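Local coordinates for protein phosphoserine phosphatase RsbX (Bacillus subtilis, PDB 3W44) that dephosphorylates RsbS as a PPM-type phosphoserine phosphatase and negatively regulates sigma-B activity, at residues N18-S23 and S186-L191; C40-G45 and F151-D156; P161-H166 and N178-Y183. All coordinates share one frame; numbering follows the deposited sequence.

Contact 1: residues N18-S23 and S186-L191; sequences NKEGKS and SRKDDL. With MN (manganese (II) ion), chain C.
Glu20 N donates to Arg187 O over 3.0 Å, and this backbone bond joins two irregular loops whose nearest alpha carbons belong to Lys19 and Asp190. A second bond runs from Lys19 N to Asp190 OD1, 2.8 Å and nearly straight at 170°, although the N-H arrives from above the carboxylate plane. The same oxygen lies 3.4 Å from Asn18 CA. Chi1 of 173° swings Lys19 CG away from its backbone N; CG to CE then pass Lys188 O, CE at 3.4 Å, and the ammonium end leads away. Glu20 CB packs on Arg187 CB at 3.7 Å, and chi1 of 61° sets Glu20 CG between backbone N and carbonyl carbon, laying the chain over Arg187 O. Residues 19-22 form a type II beta turn closed by Lys22 N to Lys19 O, while Ser186 OG accepts from Lys188 N in an ST turn. The 186-191 loop edges the dimanganese centre of the PPM fold: Asp189 turns away from 18-23 and binds one manganese through OD2 at 2.4 Å, with Asp44 and Asp156 completing its protein ligands. Waters on that metal donate hydrogen bonds to Asp189 OD1 and Asp190 O. Arg187 turns its guanidinium away, NE bonding Thr184 O.

Contact 2: residues C40-G45 and F151-D156; sequences CAVADG and FIIHTD. With MN (manganese (II) ion), chain C; MN (manganese (II) ion), chain D.
Val42 and Ile153 meet through their branches, Val42 CG2 lying 3.7 Å from Ile153 CG2 as the side chains pass flank to flank with opposite headings. Val42 holds CG1 anti to its backbone N (chi1 172°), which sends this methyl to Thr155 CG2 at 3.4 Å, tighter than usual for two carbons. Farther back, Cys40 SG reaches Ile153 CD1. The strands run in nearly the same direction but in different sheets, without hydrogen bonds between them, inside the PPM beta sandwich. Thr155 sets CG2 against Val42 and Asp44 CB, and its hydroxyl bonds to Asp27 and to Thr192 N. Chi1 of 176° stretches the Asp44 carboxylate away from its backbone N, past this apolar layer, to bridge both metals, OD2 to one manganese at 2.4 Å and OD1 to the other, also held by Gly45 O, at 2.2 Å. Asp156 OD1 binds the first manganese at 2.1 Å, its carboxylate turned 86° from that of Asp44. One water also links Asp156 N to Asp44 OD2. Asp44 OD2 and Asp156 OD1 stand 3.1 Å apart, their repulsion probably offset by the shared manganese; the water bridging both ions is placed like the nucleophile proposed for PPM phosphatases.

Contact 3: residues P161-H166 and N178-Y183; sequences PDIRSH and NSLKMY
The rings of His166 and Tyr183 come together with His166 CE1 at the edge of the tyrosine, near its plane and 4.2 Å from CE2, while Pro161 covers one tyrosine face. Proline and tyrosine approach from opposite directions: Pro161 CD sits 3.9 Å from the ring centroid and 30° off its normal, a CH-pi contact displaced toward CE1 and the hydroxyl end. CG of Met182, a selenomethionine, lies against the opposite face, offset toward the rim, which leaves the ring sandwiched. His166 donates from ND1 to Ser179 OG over 3.1 Å, with the hydroxyl at the edge of the imidazole but tilted 19° from its plane. The histidine CB already points at the second segment, and chi1 of -77° lays the ring beside its own backbone N, with ND1 turned to Ser179. Two helices of a surface layer over the beta sandwich meet here, the start of helix 163-169 facing helix 173-180 and the residues that follow it. Asp162 is the N-cap of the first, its OD1 accepting a weak bond from Ser165 N, and Ser165 OG donates to Asp162 O. A water adds a second link between the helices, donating to both His166 O and Ser179 OG; that hydroxyl is further bonded to Ile176 O. Nearer the sheet, Leu180 CD2 approaches His166 ND1 obliquely at 3.4 Å and also meets Ile163 CD1 at 3.8 Å. Here the leucine and isoleucine side chains cross at about a right angle, and both rest on Ile152 of strand 150-154, which continues the apolar contact down into the sheet.

In the fold
Contact 2 lies in the core, its centre about 3 Å from that of the chain, whereas contacts 1 and 3 lie at the surface. Contacts 1 and 2 share one manganese and three of its waters, Asp189 OD2 standing 3.0 Å from Asp156 OD1; the sandwich interior and a peripheral loop thus supply ligands to the same ion. Contact 3 joins contact 2 through strand 150-154, where Ile152 CD1 meets Ile163 CD1 at 4.0 Å. Its link to contact 1 is slighter, Leu191 against the backbone of Tyr183. Chemistry follows position: backbone and carboxylate hydrogen bonds between loops, methyl packing ending in metal ligation between sheets, ring contacts and a histidine–serine hydrogen bond in the outer helical layer.

Contact 1: residues N18-S23 and S186-L191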
# COMPACT_ATOMS: atom_id res chain seq x y z
N ASN A 18 7.27 -9.17 -10.04
CA ASN A 18 7.22 -8.63 -11.38
C ASN A 18 6.28 -9.43 -12.24
O ASN A 18 6.13 -10.64 -12.01
CB ASN A 18 8.60 -8.63 -12.00
CG ASN A 18 9.53 -7.72 -11.28
OD1 ASN A 18 9.16 -7.11 -10.26
ND2 ASN A 18 10.75 -7.62 -11.77
N LYS A 19 5.63 -8.71 -13.18
CA LYS A 19 4.88 -9.25 -14.29
C LYS A 19 5.76 -10.27 -15.02
O LYS A 19 6.93 -10.05 -15.14
CB LYS A 19 4.49 -8.11 -15.22
CG LYS A 19 3.83 -8.56 -16.50
CD LYS A 19 3.24 -7.45 -17.30
CE LYS A 19 2.35 -8.03 -18.41
NZ LYS A 19 1.86 -6.97 -19.34
N GLU A 20 5.19 -11.38 -15.46
CA GLU A 20 5.86 -12.43 -16.29
C GLU A 20 6.90 -11.89 -17.27
O GLU A 20 6.61 -10.98 -18.06
CB GLU A 20 4.79 -13.21 -17.10
CG GLU A 20 3.96 -12.29 -18.10
CD GLU A 20 2.48 -12.71 -18.35
OE1 GLU A 20 2.16 -13.94 -18.32
OE2 GLU A 20 1.65 -11.80 -18.59
N GLY A 21 8.12 -12.43 -17.20
CA GLY A 21 9.19 -12.04 -18.13
C GLY A 21 9.54 -10.55 -18.22
O GLY A 21 10.23 -10.12 -19.18
N LYS A 22 9.06 -9.74 -17.27
CA LYS A 22 9.52 -8.36 -17.12
C LYS A 22 10.69 -8.34 -16.12
O LYS A 22 10.68 -9.09 -15.12
CB LYS A 22 8.38 -7.42 -16.68
CG LYS A 22 7.32 -7.14 -17.74
CD LYS A 22 7.92 -6.43 -18.94
CE LYS A 22 6.84 -5.79 -19.78
NZ LYS A 22 7.42 -4.61 -20.50
N SER A 23 11.69 -7.48 -16.39
CA SER A 23 12.97 -7.45 -15.63
C SER A 23 13.01 -6.39 -14.48
O SER A 23 14.02 -6.24 -13.78
CB SER A 23 14.14 -7.21 -16.61
OG SER A 23 15.32 -7.86 -16.13
N SER A 186 0.07 -16.25 -11.23
CA SER A 186 -0.22 -16.02 -12.65
C SER A 186 0.78 -15.12 -13.36
O SER A 186 1.10 -15.33 -14.54
CB SER A 186 -1.64 -15.50 -12.86
OG SER A 186 -1.66 -14.10 -12.80
N ARG A 187 1.30 -14.10 -12.65
CA ARG A 187 2.19 -13.10 -13.23
C ARG A 187 1.55 -12.37 -14.41
O ARG A 187 2.27 -11.89 -15.31
CB ARG A 187 3.52 -13.71 -13.71
CG ARG A 187 4.18 -14.68 -12.78
CD ARG A 187 4.41 -14.08 -11.42
NE ARG A 187 4.40 -15.11 -10.39
CZ ARG A 187 5.36 -16.03 -10.22
NH1 ARG A 187 6.44 -16.06 -11.01
NH2 ARG A 187 5.24 -16.91 -9.23
N LYS A 188 0.22 -12.30 -14.44
CA LYS A 188 -0.44 -11.52 -15.45
C LYS A 188 -0.06 -10.04 -15.29
O LYS A 188 -0.03 -9.29 -16.26
CB LYS A 188 -1.95 -11.75 -15.44
CG LYS A 188 -2.34 -13.21 -15.80
CD LYS A 188 -3.56 -13.30 -16.72
CE LYS A 188 -3.46 -14.55 -17.60
NZ LYS A 188 -2.14 -14.65 -18.35
N ASP A 189 0.30 -9.63 -14.07
CA ASP A 189 0.62 -8.24 -13.82
C ASP A 189 1.63 -8.21 -12.71
O ASP A 189 1.83 -9.19 -12.08
CB ASP A 189 -0.68 -7.54 -13.41
CG ASP A 189 -0.55 -6.04 -13.25
OD1 ASP A 189 0.45 -5.39 -13.64
OD2 ASP A 189 -1.49 -5.49 -12.70
N ASP A 190 2.28 -7.07 -12.50
CA ASP A 190 3.06 -6.86 -11.32
C ASP A 190 2.12 -7.01 -10.13
O ASP A 190 0.97 -6.63 -10.22
CB ASP A 190 3.66 -5.43 -11.31
CG ASP A 190 4.60 -5.15 -12.48
OD1 ASP A 190 5.56 -5.91 -12.69
OD2 ASP A 190 4.42 -4.14 -13.17
N LEU A 191 2.63 -7.45 -8.99
CA LEU A 191 1.80 -7.75 -7.85
C LEU A 191 2.53 -7.34 -6.60
O LEU A 191 3.56 -7.84 -6.32
CB LEU A 191 1.43 -9.26 -7.83
CG LEU A 191 0.27 -9.71 -6.93
CD1 LEU A 191 -0.06 -11.06 -7.21
CD2 LEU A 191 0.58 -9.69 -5.49
MN MN C . -1.30 -3.26 -11.97
O HOH W 1 0.17 -2.75 -13.64
O HOH W 2 0.46 -3.80 -10.59
O HOH W 3 -2.63 -2.00 -13.43

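Contact 2: residues C40-G45 and F151-D156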
# COMPACT_ATOMS: atom_id res chain seq x y z
N CYS A 40 4.07 3.94 5.11
CA CYS A 40 4.22 3.11 3.92
C CYS A 40 3.41 3.58 2.68
O CYS A 40 2.45 4.30 2.78
CB CYS A 40 3.99 1.62 4.21
SG CYS A 40 2.31 1.23 4.69
N ALA A 41 3.84 3.17 1.51
CA ALA A 41 3.15 3.57 0.30
C ALA A 41 3.27 2.42 -0.70
O ALA A 41 4.29 1.74 -0.77
CB ALA A 41 3.79 4.83 -0.25
N VAL A 42 2.24 2.21 -1.47
CA VAL A 42 2.27 1.26 -2.55
C VAL A 42 1.82 2.01 -3.81
O VAL A 42 0.80 2.63 -3.76
CB VAL A 42 1.29 0.15 -2.34
CG1 VAL A 42 1.26 -0.69 -3.63
CG2 VAL A 42 1.59 -0.68 -1.02
N ALA A 43 2.58 1.92 -4.91
CA ALA A 43 2.24 2.61 -6.15
C ALA A 43 2.35 1.61 -7.30
O ALA A 43 3.17 0.73 -7.28
CB ALA A 43 3.15 3.78 -6.37
N ASP A 44 1.47 1.76 -8.27
CA ASP A 44 1.42 0.93 -9.42
C ASP A 44 1.59 1.86 -10.62
O ASP A 44 0.63 2.51 -11.02
CB ASP A 44 0.04 0.31 -9.44
CG ASP A 44 -0.22 -0.53 -10.65
OD1 ASP A 44 0.60 -0.45 -11.55
OD2 ASP A 44 -1.22 -1.26 -10.71
N GLY A 45 2.77 1.92 -11.23
CA GLY A 45 2.95 2.77 -12.45
C GLY A 45 2.05 2.25 -13.56
O GLY A 45 1.90 1.05 -13.68
N PHE A 151 -4.29 -5.43 8.28
CA PHE A 151 -4.63 -4.69 7.07
C PHE A 151 -3.75 -5.15 5.92
O PHE A 151 -2.68 -5.74 6.13
CB PHE A 151 -4.47 -3.18 7.25
CG PHE A 151 -3.04 -2.74 7.45
CD1 PHE A 151 -2.20 -2.51 6.35
CD2 PHE A 151 -2.51 -2.58 8.72
CE1 PHE A 151 -0.85 -2.16 6.48
CE2 PHE A 151 -1.14 -2.21 8.90
CZ PHE A 151 -0.30 -2.00 7.76
N ILE A 152 -4.23 -4.83 4.70
CA ILE A 152 -3.51 -5.03 3.49
C ILE A 152 -3.69 -3.82 2.65
O ILE A 152 -4.79 -3.21 2.64
CB ILE A 152 -3.98 -6.29 2.69
CG1 ILE A 152 -3.02 -6.62 1.54
CG2 ILE A 152 -5.46 -6.16 2.23
CD1 ILE A 152 -3.33 -7.96 0.90
N ILE A 153 -2.59 -3.45 1.99
CA ILE A 153 -2.61 -2.54 0.86
C ILE A 153 -2.06 -3.30 -0.34
O ILE A 153 -0.98 -3.90 -0.25
CB ILE A 153 -1.74 -1.30 1.14
CG1 ILE A 153 -2.12 -0.62 2.47
CG2 ILE A 153 -1.94 -0.32 0.05
CD1 ILE A 153 -1.30 0.55 2.72
N HIS A 154 -2.78 -3.34 -1.46
CA HIS A 154 -2.28 -4.12 -2.60
C HIS A 154 -2.62 -3.49 -3.91
O HIS A 154 -3.70 -2.95 -4.04
CB HIS A 154 -2.81 -5.57 -2.62
CG HIS A 154 -4.30 -5.65 -2.82
ND1 HIS A 154 -4.89 -5.73 -4.07
CD2 HIS A 154 -5.31 -5.61 -1.93
CE1 HIS A 154 -6.20 -5.77 -3.94
NE2 HIS A 154 -6.48 -5.70 -2.65
N THR A 155 -1.73 -3.63 -4.90
CA THR A 155 -2.03 -3.25 -6.24
C THR A 155 -3.04 -4.21 -6.90
O THR A 155 -3.42 -5.26 -6.34
CB THR A 155 -0.76 -3.18 -7.07
OG1 THR A 155 -0.14 -4.43 -7.05
CG2 THR A 155 0.23 -2.19 -6.53
N ASP A 156 -3.52 -3.84 -8.10
CA ASP A 156 -4.61 -4.54 -8.73
C ASP A 156 -4.14 -5.86 -9.31
O ASP A 156 -4.94 -6.65 -9.78
CB ASP A 156 -5.26 -3.69 -9.83
CG ASP A 156 -4.26 -3.22 -10.90
OD1 ASP A 156 -3.12 -3.73 -10.98
OD2 ASP A 156 -4.62 -2.30 -11.67
MN MN C . -1.30 -3.26 -11.97
MN MN D . 1.21 -0.99 -13.58
O HOH W 4 -3.04 -1.18 -8.58
O HOH W 3 -2.63 -2.00 -13.43
O HOH W 1 0.17 -2.75 -13.64
O HOH W 2 0.46 -3.80 -10.59
O HOH W 5 -0.85 -0.22 -14.26
O HOH W 6 2.88 -1.90 -12.35

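Contact 3: residues P161-H166 and N178-Y183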
# COMPACT_ATOMS: atom_id res chain seq x y z
N PRO A 161 -10.60 -13.79 -4.26
CA PRO A 161 -12.06 -13.83 -4.08
C PRO A 161 -12.54 -13.06 -2.85
O PRO A 161 -13.28 -12.12 -3.04
CB PRO A 161 -12.38 -15.31 -3.98
CG PRO A 161 -11.33 -15.92 -4.81
CD PRO A 161 -10.08 -15.11 -4.60
N ASP A 162 -12.09 -13.41 -1.63
CA ASP A 162 -12.66 -12.82 -0.43
C ASP A 162 -11.51 -12.43 0.45
O ASP A 162 -11.12 -13.18 1.32
CB ASP A 162 -13.59 -13.85 0.25
CG ASP A 162 -14.23 -13.34 1.57
OD1 ASP A 162 -14.16 -12.13 1.90
OD2 ASP A 162 -14.81 -14.18 2.29
N ILE A 163 -10.98 -11.25 0.23
CA ILE A 163 -9.74 -10.81 0.87
C ILE A 163 -9.92 -10.54 2.36
O ILE A 163 -9.02 -10.83 3.11
CB ILE A 163 -9.07 -9.59 0.12
CG1 ILE A 163 -7.62 -9.39 0.56
CG2 ILE A 163 -9.86 -8.28 0.30
CD1 ILE A 163 -6.56 -9.89 -0.45
N ARG A 164 -11.07 -9.99 2.78
CA ARG A 164 -11.36 -9.83 4.21
C ARG A 164 -11.36 -11.13 5.05
O ARG A 164 -10.91 -11.14 6.17
CB ARG A 164 -12.69 -9.13 4.42
CG ARG A 164 -12.61 -7.80 5.10
CD ARG A 164 -13.81 -6.91 4.71
NE ARG A 164 -14.15 -7.04 3.28
CZ ARG A 164 -15.04 -6.30 2.64
NH1 ARG A 164 -15.70 -5.32 3.27
NH2 ARG A 164 -15.27 -6.51 1.34
N SER A 165 -11.88 -12.23 4.53
CA SER A 165 -11.92 -13.44 5.32
C SER A 165 -10.51 -13.94 5.59
O SER A 165 -10.27 -14.61 6.60
CB SER A 165 -12.70 -14.54 4.59
OG SER A 165 -12.06 -14.87 3.36
N HIS A 166 -9.59 -13.63 4.67
CA HIS A 166 -8.20 -13.99 4.80
C HIS A 166 -7.55 -13.25 5.93
O HIS A 166 -6.79 -13.84 6.71
CB HIS A 166 -7.47 -13.68 3.53
CG HIS A 166 -7.71 -14.67 2.44
ND1 HIS A 166 -6.74 -15.55 2.02
CD2 HIS A 166 -8.79 -14.91 1.68
CE1 HIS A 166 -7.22 -16.29 1.04
NE2 HIS A 166 -8.47 -15.92 0.82
N ASN A 178 0.60 -16.70 3.32
CA ASN A 178 0.50 -18.07 2.81
C ASN A 178 -0.87 -18.36 2.28
O ASN A 178 -0.97 -18.99 1.26
CB ASN A 178 0.87 -19.13 3.88
CG ASN A 178 2.37 -19.04 4.32
OD1 ASN A 178 3.27 -18.80 3.49
ND2 ASN A 178 2.62 -19.25 5.62
N SER A 179 -1.93 -17.91 2.93
CA SER A 179 -3.28 -18.15 2.36
C SER A 179 -3.56 -17.42 1.01
O SER A 179 -4.55 -17.68 0.35
CB SER A 179 -4.38 -17.82 3.39
OG SER A 179 -4.36 -16.43 3.73
N LEU A 180 -2.68 -16.49 0.63
CA LEU A 180 -2.89 -15.69 -0.54
C LEU A 180 -1.97 -16.15 -1.65
O LEU A 180 -2.11 -15.71 -2.81
CB LEU A 180 -2.61 -14.20 -0.20
CG LEU A 180 -3.48 -13.34 0.77
CD1 LEU A 180 -2.93 -11.98 0.83
CD2 LEU A 180 -4.94 -13.23 0.36
N LYS A 181 -1.02 -17.04 -1.31
CA LYS A 181 0.08 -17.41 -2.19
C LYS A 181 -0.46 -17.87 -3.52
O LYS A 181 0.08 -17.51 -4.57
CB LYS A 181 0.99 -18.46 -1.53
CG LYS A 181 2.27 -18.75 -2.35
CD LYS A 181 3.48 -19.31 -1.51
CE LYS A 181 3.19 -20.71 -0.90
NZ LYS A 181 4.33 -21.31 -0.11
N MSE A 182 -1.54 -18.65 -3.51
CA MSE A 182 -2.08 -19.18 -4.72
C MSE A 182 -2.65 -18.10 -5.70
O MSE A 182 -2.87 -18.38 -6.89
CB MSE A 182 -3.11 -20.25 -4.38
CG MSE A 182 -4.30 -19.73 -3.60
SE MSE A 182 -5.71 -21.06 -3.59
CE MSE A 182 -6.23 -21.22 -5.51
N TYR A 183 -2.85 -16.86 -5.23
CA TYR A 183 -3.32 -15.80 -6.10
C TYR A 183 -2.19 -14.98 -6.72
O TYR A 183 -2.43 -14.05 -7.52
CB TYR A 183 -4.33 -14.95 -5.36
CG TYR A 183 -5.47 -15.82 -4.88
CD1 TYR A 183 -6.36 -16.40 -5.80
CD2 TYR A 183 -5.62 -16.12 -3.54
CE1 TYR A 183 -7.36 -17.22 -5.38
CE2 TYR A 183 -6.65 -16.96 -3.11
CZ TYR A 183 -7.51 -17.50 -4.05
OH TYR A 183 -8.52 -18.33 -3.66
O HOH W 7 -5.61 -16.43 5.99